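Local coordinates for protein DnaJ homolog dnj-2 (Caenorhabditis elegans, PDB 2QSA) that probably acts as an Hsp40-type co-chaperone, using its N-terminal J domain to stimulate ATP hydrolysis by an Hsp70 partner, at residues Y81-Y84 and L85-D89; L10-L14 and E15-D19; A36-A39 and L40-H44. One frame throughout, in Å; residues are numbered along the deposited sequence. Where two conformers were deposited one is given.

Interaction 1: residues Y81-Y84 and L85-D89; sequences YDYY and LDHPD
The last turn of helix 75-86 runs through both segments: Leu-85 N donates a hydrogen bond to Tyr-81 O (2.8 Å) and Asp-86 N one to Asp-82 O, before His-87 leaves the helical path. His-87 N still reaches Tyr-83 O at 2.7 Å, but the N-H...O angle of 123° makes this bond weak. The main side-chain contact is a face-to-face stack of the Tyr-83 and His-87 rings. Tyr-83 holds CG anti to its N (chi1 -169°) and His-87 turns CG beside its own, laying the imidazole over the phenol. Their centroids are 3.9 Å apart, planes at 28°. His-87 CD2 sits 3.2 Å above the plane of the Tyr-83 ring, over its centre. Tyr-83 OH is hydrogen-bonded to Gln-90 OE1. With an alanine at Tyr-83, the His-87 imidazole would probably lose the face it rests on and be freer to turn. Helix 75-86 is the fourth helix of the J-domain fold, and the stack lies where it ends. Leu-85 lies over one face of the Tyr-81 ring, its CG offset toward the rim in a CH-pi contact 4.2 Å from the centroid. Leu-85 CD1 meets Tyr-81 CE2 at 3.8 Å. Asp-86 forms a salt bridge with Arg-25.

Interaction 2: residues L10-L14 and E15-D19; sequences LYCGL and ENCYD
Cys-12 and Cys-17 both turn SG beside their own backbone N, anti to the carbonyl carbon (chi1 -61° and -64°). The two sulfurs thereby meet at 2.2 Å, Cys-12 SG to Cys-17 SG, as a disulfide with chi3 of 109°. The positive value gives the bridge a right-handed twist. It ties a loop to the start of helix 17-20, the first helix of the J-domain fold. Two type II' beta turns shape this loop. The first runs from Leu-10 to Gly-13 and is closed by a hydrogen bond from Gly-13 N to Leu-10 O at 2.8 Å. The second runs from Cys-12 to Glu-15, with Gly-13 at its first corner, a usual place for glycine in this turn. Here Glu-15 N donates a hydrogen bond to Cys-12 O at 3.2 Å. A water also links the two sides: it donates to Glu-15 O at 2.8 Å and accepts a weak hydrogen bond from Cys-12 N. Tyr-11 CB packs against Cys-17 SG at 4.1 Å. Asn-16 is the N-cap of the helix. Its OD1 takes a weak hydrogen bond from Tyr-18 N at 2.8 Å. Helix 52-73 borders the loop, with Ala-68 against Cys-12, Thr-71 against Tyr-11 and Arg-61 in a salt bridge with Glu-15. Helix 75-86 meets the Tyr-11 ring through Tyr-81 and Tyr-84.

Interaction 3: residues A36-A39 and L40-H44; sequences AYRA and LARKH
Arg-42 lies back along one turn of helix 30-43 toward Arg-38 and Ala-39. This is the second helix of the J-domain fold, and the HPD motif of the family starts just after His-44. Arg-42 has two deposited conformers; the one described here hugs the helix. Its CB is 3.5 Å from Arg-38 O, and its CG comes to 3.3 Å from the same oxygen. The chain then bends at chi3 (-69°). CD is 4.1 Å and NE 3.8 Å from Arg-38 O. The guanidinium lays one face over that oxygen and Ala-39 CA. NH1 is 3.3 Å from Arg-38 O, but the angle is too poor for a hydrogen bond. NH1 also touches Arg-38 CB, and NH2 ends 3.6 Å from Ala-39 CA. Arg-38 NE lies 4.5 Å from Arg-42 NH1 in this conformer, a tentative approach of like charges. Arg-38, Arg-42 and Lys-43 make the helix basic, consistent with the Hsp70-binding helix of other J domains. On the side facing helix 52-73, the Tyr-37 ring stacks with that of Tyr-69. Ala-41 CB sits over a face of the Tyr-37 ring in a CH-pi contact, 3.7 Å from Tyr-37 CE1.

How the interactions relate
Interactions 1 and 2 touch, although far apart in sequence. Their centres are about 12 Å apart. Tyr-81 OH lies 2.8 Å from Cys-17 N, and Asp-82 OD1 lies 2.5 Å from Tyr-18 OH; both are probable hydrogen bonds. The disulfide-closed loop is thus joined to helix 75-86 at the start of helix 17-20. Tyr-81 also packs on Tyr-11, CD1 to CG at 3.3 Å. Interaction 3 stands apart, its centre about 26 Å from that of interaction 1, on the opposite side of the chain's centre. It comes within about 6 Å of interaction 2, nearest atoms, without touching. The probable Hsp70-facing surface is remote from interaction 1, nearest atoms about 14 Å apart.

Interaction 1: residues Y81-Y84 and L85-D89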
loop_
_atom_site.group_PDB
_atom_site.type_symbol
_atom_site.label_atom_id
_atom_site.label_comp_id
_atom_site.label_asym_id
_atom_site.label_seq_id
_atom_site.Cartn_x
_atom_site.Cartn_y
_atom_site.Cartn_z
ATOM N N TYR A 81 3.321 8.729 -4.812
ATOM C CA TYR A 81 1.998 8.102 -4.688
ATOM C C TYR A 81 0.863 9.125 -4.709
ATOM O O TYR A 81 -0.123 8.992 -5.488
ATOM C CB TYR A 81 1.916 7.297 -3.381
ATOM C CG TYR A 81 0.652 6.424 -3.380
ATOM C CD1 TYR A 81 0.431 5.475 -4.408
ATOM C CD2 TYR A 81 -0.334 6.560 -2.377
ATOM C CE1 TYR A 81 -0.712 4.690 -4.455
ATOM C CE2 TYR A 81 -1.494 5.791 -2.407
ATOM C CZ TYR A 81 -1.693 4.845 -3.429
ATOM O OH TYR A 81 -2.795 4.059 -3.460
ATOM N N ASP A 82 1.034 10.173 -3.903
ATOM C CA ASP A 82 0.048 11.243 -3.871
ATOM C C ASP A 82 -0.128 11.920 -5.248
ATOM O O ASP A 82 -1.252 12.248 -5.661
ATOM C CB ASP A 82 0.447 12.253 -2.795
ATOM C CG ASP A 82 0.237 11.717 -1.388
ATOM O OD1 ASP A 82 -0.470 10.698 -1.193
ATOM O OD2 ASP A 82 0.810 12.323 -0.440
ATOM N N TYR A 83 0.974 12.111 -5.957
ATOM C CA TYR A 83 0.923 12.672 -7.310
ATOM C C TYR A 83 0.118 11.751 -8.262
ATOM O O TYR A 83 -0.753 12.196 -9.014
ATOM C CB TYR A 83 2.335 12.890 -7.836
ATOM C CG TYR A 83 2.315 13.710 -9.103
ATOM C CD1 TYR A 83 2.496 15.084 -9.054
ATOM C CD2 TYR A 83 2.082 13.108 -10.319
ATOM C CE1 TYR A 83 2.472 15.834 -10.213
ATOM C CE2 TYR A 83 2.066 13.834 -11.500
ATOM C CZ TYR A 83 2.244 15.210 -11.432
ATOM O OH TYR A 83 2.228 15.953 -12.594
ATOM N N TYR A 84 0.416 10.463 -8.196
ATOM C CA TYR A 84 -0.355 9.444 -8.940
ATOM C C TYR A 84 -1.856 9.456 -8.634
ATOM O O TYR A 84 -2.680 9.410 -9.550
ATOM C CB TYR A 84 0.249 8.102 -8.542
ATOM C CG TYR A 84 -0.535 6.855 -8.871
ATOM C CD1 TYR A 84 -0.652 6.417 -10.209
ATOM C CD2 TYR A 84 -1.053 6.024 -7.834
ATOM C CE1 TYR A 84 -1.322 5.206 -10.521
ATOM C CE2 TYR A 84 -1.730 4.819 -8.141
ATOM C CZ TYR A 84 -1.837 4.396 -9.455
ATOM O OH TYR A 84 -2.457 3.206 -9.722
ATOM N N LEU A 85 -2.204 9.521 -7.346
ATOM C CA LEU A 85 -3.620 9.618 -6.969
ATOM C C LEU A 85 -4.262 10.875 -7.609
ATOM O O LEU A 85 -5.393 10.832 -8.102
ATOM C CB LEU A 85 -3.797 9.685 -5.454
ATOM C CG LEU A 85 -3.447 8.406 -4.679
ATOM C CD1 LEU A 85 -3.717 8.713 -3.187
ATOM C CD2 LEU A 85 -4.304 7.169 -5.147
ATOM N N ASP A 86 -3.518 11.966 -7.573
ATOM C CA ASP A 86 -4.010 13.285 -8.022
ATOM C C ASP A 86 -3.990 13.459 -9.540
ATOM O O ASP A 86 -4.730 14.329 -10.084
ATOM C CB ASP A 86 -3.199 14.408 -7.346
ATOM C CG ASP A 86 -3.465 14.526 -5.856
ATOM O OD1 ASP A 86 -4.444 13.908 -5.344
ATOM O OD2 ASP A 86 -2.672 15.226 -5.176
ATOM N N HIS A 87 -3.150 12.679 -10.232
ATOM C CA HIS A 87 -2.942 12.859 -11.679
ATOM C C HIS A 87 -2.958 11.515 -12.404
ATOM O O HIS A 87 -1.963 11.130 -12.996
ATOM C CB HIS A 87 -1.617 13.604 -11.944
ATOM C CG HIS A 87 -1.434 14.824 -11.098
ATOM N ND1 HIS A 87 -1.906 16.069 -11.459
ATOM C CD2 HIS A 87 -0.836 14.984 -9.896
ATOM C CE1 HIS A 87 -1.598 16.944 -10.519
ATOM N NE2 HIS A 87 -0.950 16.314 -9.560
ATOM N N PRO A 88 -4.094 10.789 -12.336
ATOM C CA PRO A 88 -4.177 9.460 -12.939
ATOM C C PRO A 88 -3.941 9.452 -14.454
ATOM O O PRO A 88 -3.532 8.446 -15.005
ATOM C CB PRO A 88 -5.618 9.024 -12.624
ATOM C CG PRO A 88 -6.386 10.365 -12.459
ATOM C CD PRO A 88 -5.371 11.187 -11.700
ATOM N N ASP A 89 -4.180 10.584 -15.112
ATOM C CA ASP A 89 -3.968 10.627 -16.560
ATOM C C ASP A 89 -2.498 10.736 -16.965
ATOM O O ASP A 89 -2.163 10.515 -18.141
ATOM C CB ASP A 89 -4.765 11.767 -17.198
ATOM C CG ASP A 89 -6.250 11.455 -17.334
ATOM O OD1 ASP A 89 -6.684 10.294 -17.113
ATOM O OD2 ASP A 89 -6.982 12.393 -17.700
#

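Interaction 2: residues L10-L14 and E15-D19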
loop_
_atom_site.group_PDB
_atom_site.type_symbol
_atom_site.label_atom_id
_atom_site.label_comp_id
_atom_site.label_asym_id
_atom_site.label_seq_id
_atom_site.Cartn_x
_atom_site.Cartn_y
_atom_site.Cartn_z
ATOM N N LEU A 10 0.813 -1.127 -10.150
ATOM C CA LEU A 10 1.502 -0.089 -9.341
ATOM C C LEU A 10 1.003 -0.066 -7.893
ATOM O O LEU A 10 -0.185 -0.232 -7.636
ATOM C CB LEU A 10 1.321 1.315 -9.948
ATOM C CG LEU A 10 1.708 1.528 -11.420
ATOM C CD1 LEU A 10 1.385 2.956 -11.841
ATOM C CD2 LEU A 10 3.157 1.229 -11.638
ATOM N N TYR A 11 1.932 0.167 -6.960
ATOM C CA TYR A 11 1.552 0.424 -5.562
ATOM C C TYR A 11 0.621 -0.679 -5.027
ATOM O O TYR A 11 0.960 -1.871 -5.154
ATOM C CB TYR A 11 0.919 1.827 -5.476
ATOM C CG TYR A 11 1.897 2.908 -5.916
ATOM C CD1 TYR A 11 3.052 3.162 -5.154
ATOM C CD2 TYR A 11 1.685 3.669 -7.085
ATOM C CE1 TYR A 11 3.967 4.163 -5.520
ATOM C CE2 TYR A 11 2.609 4.666 -7.464
ATOM C CZ TYR A 11 3.714 4.914 -6.676
ATOM O OH TYR A 11 4.603 5.892 -7.049
ATOM N N CYS A 12 -0.511 -0.294 -4.414
ATOM C CA CYS A 12 -1.440 -1.299 -3.844
ATOM C C CYS A 12 -2.482 -1.786 -4.872
ATOM O O CYS A 12 -3.540 -2.314 -4.476
ATOM C CB CYS A 12 -2.155 -0.745 -2.593
ATOM S SG CYS A 12 -0.926 -0.326 -1.306
ATOM N N GLY A 13 -2.168 -1.630 -6.155
ATOM C CA GLY A 13 -3.002 -2.172 -7.226
ATOM C C GLY A 13 -4.334 -1.463 -7.305
ATOM O O GLY A 13 -4.360 -0.214 -7.370
ATOM N N LEU A 14 -5.443 -2.231 -7.259
ATOM C CA LEU A 14 -6.768 -1.601 -7.340
ATOM C C LEU A 14 -7.367 -1.184 -5.972
ATOM O O LEU A 14 -8.529 -0.750 -5.889
ATOM C CB LEU A 14 -7.710 -2.458 -8.196
ATOM C CG LEU A 14 -7.165 -2.594 -9.632
ATOM C CD1 LEU A 14 -8.230 -3.394 -10.445
ATOM C CD2 LEU A 14 -6.887 -1.233 -10.288
ATOM N N GLU A 15 -6.526 -1.209 -4.925
ATOM C CA GLU A 15 -6.858 -0.572 -3.656
ATOM C C GLU A 15 -5.991 0.630 -3.468
ATOM O O GLU A 15 -4.838 0.670 -3.944
ATOM C CB GLU A 15 -6.577 -1.514 -2.460
ATOM C CG GLU A 15 -7.582 -2.647 -2.392
ATOM C CD GLU A 15 -7.246 -3.566 -1.222
ATOM O OE1 GLU A 15 -6.335 -4.394 -1.412
ATOM O OE2 GLU A 15 -7.858 -3.393 -0.136
ATOM N N ASN A 16 -6.562 1.604 -2.775
ATOM C CA ASN A 16 -5.801 2.805 -2.359
ATOM C C ASN A 16 -4.977 2.445 -1.105
ATOM O O ASN A 16 -5.490 1.833 -0.141
ATOM C CB ASN A 16 -6.835 3.910 -2.076
ATOM C CG ASN A 16 -6.205 5.189 -1.540
ATOM O OD1 ASN A 16 -5.323 5.164 -0.687
ATOM N ND2 ASN A 16 -6.715 6.322 -2.002
ATOM N N CYS A 17 -3.657 2.691 -1.131
ATOM C CA CYS A 17 -2.798 2.255 0.006
ATOM C C CYS A 17 -3.208 2.887 1.363
ATOM O O CYS A 17 -3.022 2.248 2.430
ATOM C CB CYS A 17 -1.312 2.596 -0.246
ATOM S SG CYS A 17 -0.546 1.764 -1.643
ATOM N N TYR A 18 -3.693 4.140 1.324
ATOM C CA TYR A 18 -4.229 4.726 2.589
ATOM C C TYR A 18 -5.392 3.857 3.108
ATOM O O TYR A 18 -5.463 3.573 4.308
ATOM C CB TYR A 18 -4.722 6.131 2.375
ATOM C CG TYR A 18 -3.659 7.132 2.084
ATOM C CD1 TYR A 18 -2.910 7.727 3.130
ATOM C CD2 TYR A 18 -3.385 7.514 0.771
ATOM C CE1 TYR A 18 -1.940 8.724 2.850
ATOM C CE2 TYR A 18 -2.423 8.526 0.476
ATOM C CZ TYR A 18 -1.692 9.097 1.531
ATOM O OH TYR A 18 -0.756 10.082 1.253
ATOM N N ASP A 19 -6.291 3.444 2.218
ATOM C CA ASP A 19 -7.440 2.612 2.643
ATOM C C ASP A 19 -6.986 1.254 3.150
ATOM O O ASP A 19 -7.564 0.728 4.087
ATOM C CB ASP A 19 -8.407 2.390 1.488
ATOM C CG ASP A 19 -9.081 3.686 1.021
ATOM O OD1 ASP A 19 -9.065 4.670 1.752
ATOM O OD2 ASP A 19 -9.698 3.653 -0.074
HETATM O O HOH W 1 -2.599 1.962 -4.985
#

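Interaction 3: residues A36-A39 and L40-H44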
loop_
_atom_site.group_PDB
_atom_site.type_symbol
_atom_site.label_atom_id
_atom_site.label_comp_id
_atom_site.label_asym_id
_atom_site.label_seq_id
_atom_site.Cartn_x
_atom_site.Cartn_y
_atom_site.Cartn_z
ATOM N N ALA A 36 -0.798 1.609 12.613
ATOM C CA ALA A 36 -1.813 0.962 11.729
ATOM C C ALA A 36 -1.179 -0.254 11.026
ATOM O O ALA A 36 -1.744 -1.352 11.042
ATOM C CB ALA A 36 -2.353 1.951 10.718
ATOM N N TYR A 37 0.020 -0.050 10.473
ATOM C CA TYR A 37 0.747 -1.121 9.822
ATOM C C TYR A 37 0.986 -2.254 10.801
ATOM O O TYR A 37 0.723 -3.417 10.487
ATOM C CB TYR A 37 2.076 -0.650 9.208
ATOM C CG TYR A 37 3.000 -1.839 8.959
ATOM C CD1 TYR A 37 2.747 -2.719 7.873
ATOM C CD2 TYR A 37 4.087 -2.110 9.815
ATOM C CE1 TYR A 37 3.539 -3.853 7.644
ATOM C CE2 TYR A 37 4.930 -3.220 9.577
ATOM C CZ TYR A 37 4.621 -4.092 8.509
ATOM O OH TYR A 37 5.400 -5.175 8.326
ATOM N N ARG A 38 1.515 -1.943 11.978
ATOM C CA ARG A 38 1.915 -3.016 12.912
ATOM C C ARG A 38 0.697 -3.862 13.333
ATOM O O ARG A 38 0.804 -5.090 13.399
ATOM C CB ARG A 38 2.663 -2.468 14.139
ATOM C CG ARG A 38 4.031 -1.861 13.765
ATOM C CD ARG A 38 4.591 -0.918 14.870
ATOM N NE ARG A 38 4.924 -1.691 16.080
ATOM C CZ ARG A 38 6.069 -2.357 16.265
ATOM N NH1 ARG A 38 7.062 -2.345 15.351
ATOM N NH2 ARG A 38 6.207 -3.056 17.387
ATOM N N ALA A 39 -0.441 -3.208 13.558
ATOM C CA ALA A 39 -1.674 -3.907 13.947
ATOM C C ALA A 39 -2.170 -4.795 12.824
ATOM O O ALA A 39 -2.557 -5.942 13.075
ATOM C CB ALA A 39 -2.755 -2.910 14.361
ATOM N N LEU A 40 -2.191 -4.260 11.595
ATOM C CA LEU A 40 -2.755 -5.046 10.447
ATOM C C LEU A 40 -1.794 -6.162 10.040
ATOM O O LEU A 40 -2.248 -7.257 9.682
ATOM C CB LEU A 40 -3.031 -4.141 9.267
ATOM C CG LEU A 40 -4.290 -3.306 9.515
ATOM C CD1 LEU A 40 -4.419 -2.122 8.488
ATOM C CD2 LEU A 40 -5.546 -4.227 9.533
ATOM N N ALA A 41 -0.491 -5.879 10.087
ATOM C CA ALA A 41 0.546 -6.926 9.844
ATOM C C ALA A 41 0.403 -8.075 10.837
ATOM O O ALA A 41 0.436 -9.246 10.434
ATOM C CB ALA A 41 1.962 -6.336 9.907
ATOM N N ARG A 42 0.183 -7.749 12.115
ATOM C CA ARG A 42 -0.060 -8.786 13.120
ATOM C C ARG A 42 -1.300 -9.583 12.783
ATOM O O ARG A 42 -1.289 -10.806 12.841
ATOM C CB ARG A 42 -0.220 -8.191 14.515
ATOM C CG ARG A 42 1.088 -7.840 15.170
ATOM C CD ARG A 42 0.886 -7.598 16.672
ATOM N NE ARG A 42 0.123 -6.372 16.950
ATOM C CZ ARG A 42 0.623 -5.134 16.874
ATOM N NH1 ARG A 42 1.886 -4.939 16.500
ATOM N NH2 ARG A 42 -0.140 -4.084 17.151
ATOM N N LYS A 43 -2.371 -8.882 12.421
ATOM C CA LYS A 43 -3.646 -9.544 12.096
ATOM C C LYS A 43 -3.529 -10.526 10.925
ATOM O O LYS A 43 -4.164 -11.581 10.927
ATOM C CB LYS A 43 -4.718 -8.479 11.806
ATOM C CG LYS A 43 -6.075 -9.061 11.377
ATOM C CD LYS A 43 -7.066 -7.948 10.998
ATOM C CE LYS A 43 -8.479 -8.546 10.684
ATOM N NZ LYS A 43 -9.224 -7.575 9.854
ATOM N N HIS A 44 -2.754 -10.152 9.907
ATOM C CA HIS A 44 -2.694 -10.949 8.675
ATOM C C HIS A 44 -1.452 -11.817 8.599
ATOM O O HIS A 44 -1.169 -12.401 7.547
ATOM C CB HIS A 44 -2.838 -10.038 7.463
ATOM C CG HIS A 44 -4.192 -9.410 7.384
ATOM N ND1 HIS A 44 -5.329 -10.137 7.096
ATOM C CD2 HIS A 44 -4.603 -8.138 7.608
ATOM C CE1 HIS A 44 -6.383 -9.338 7.145
ATOM N NE2 HIS A 44 -5.971 -8.116 7.411
#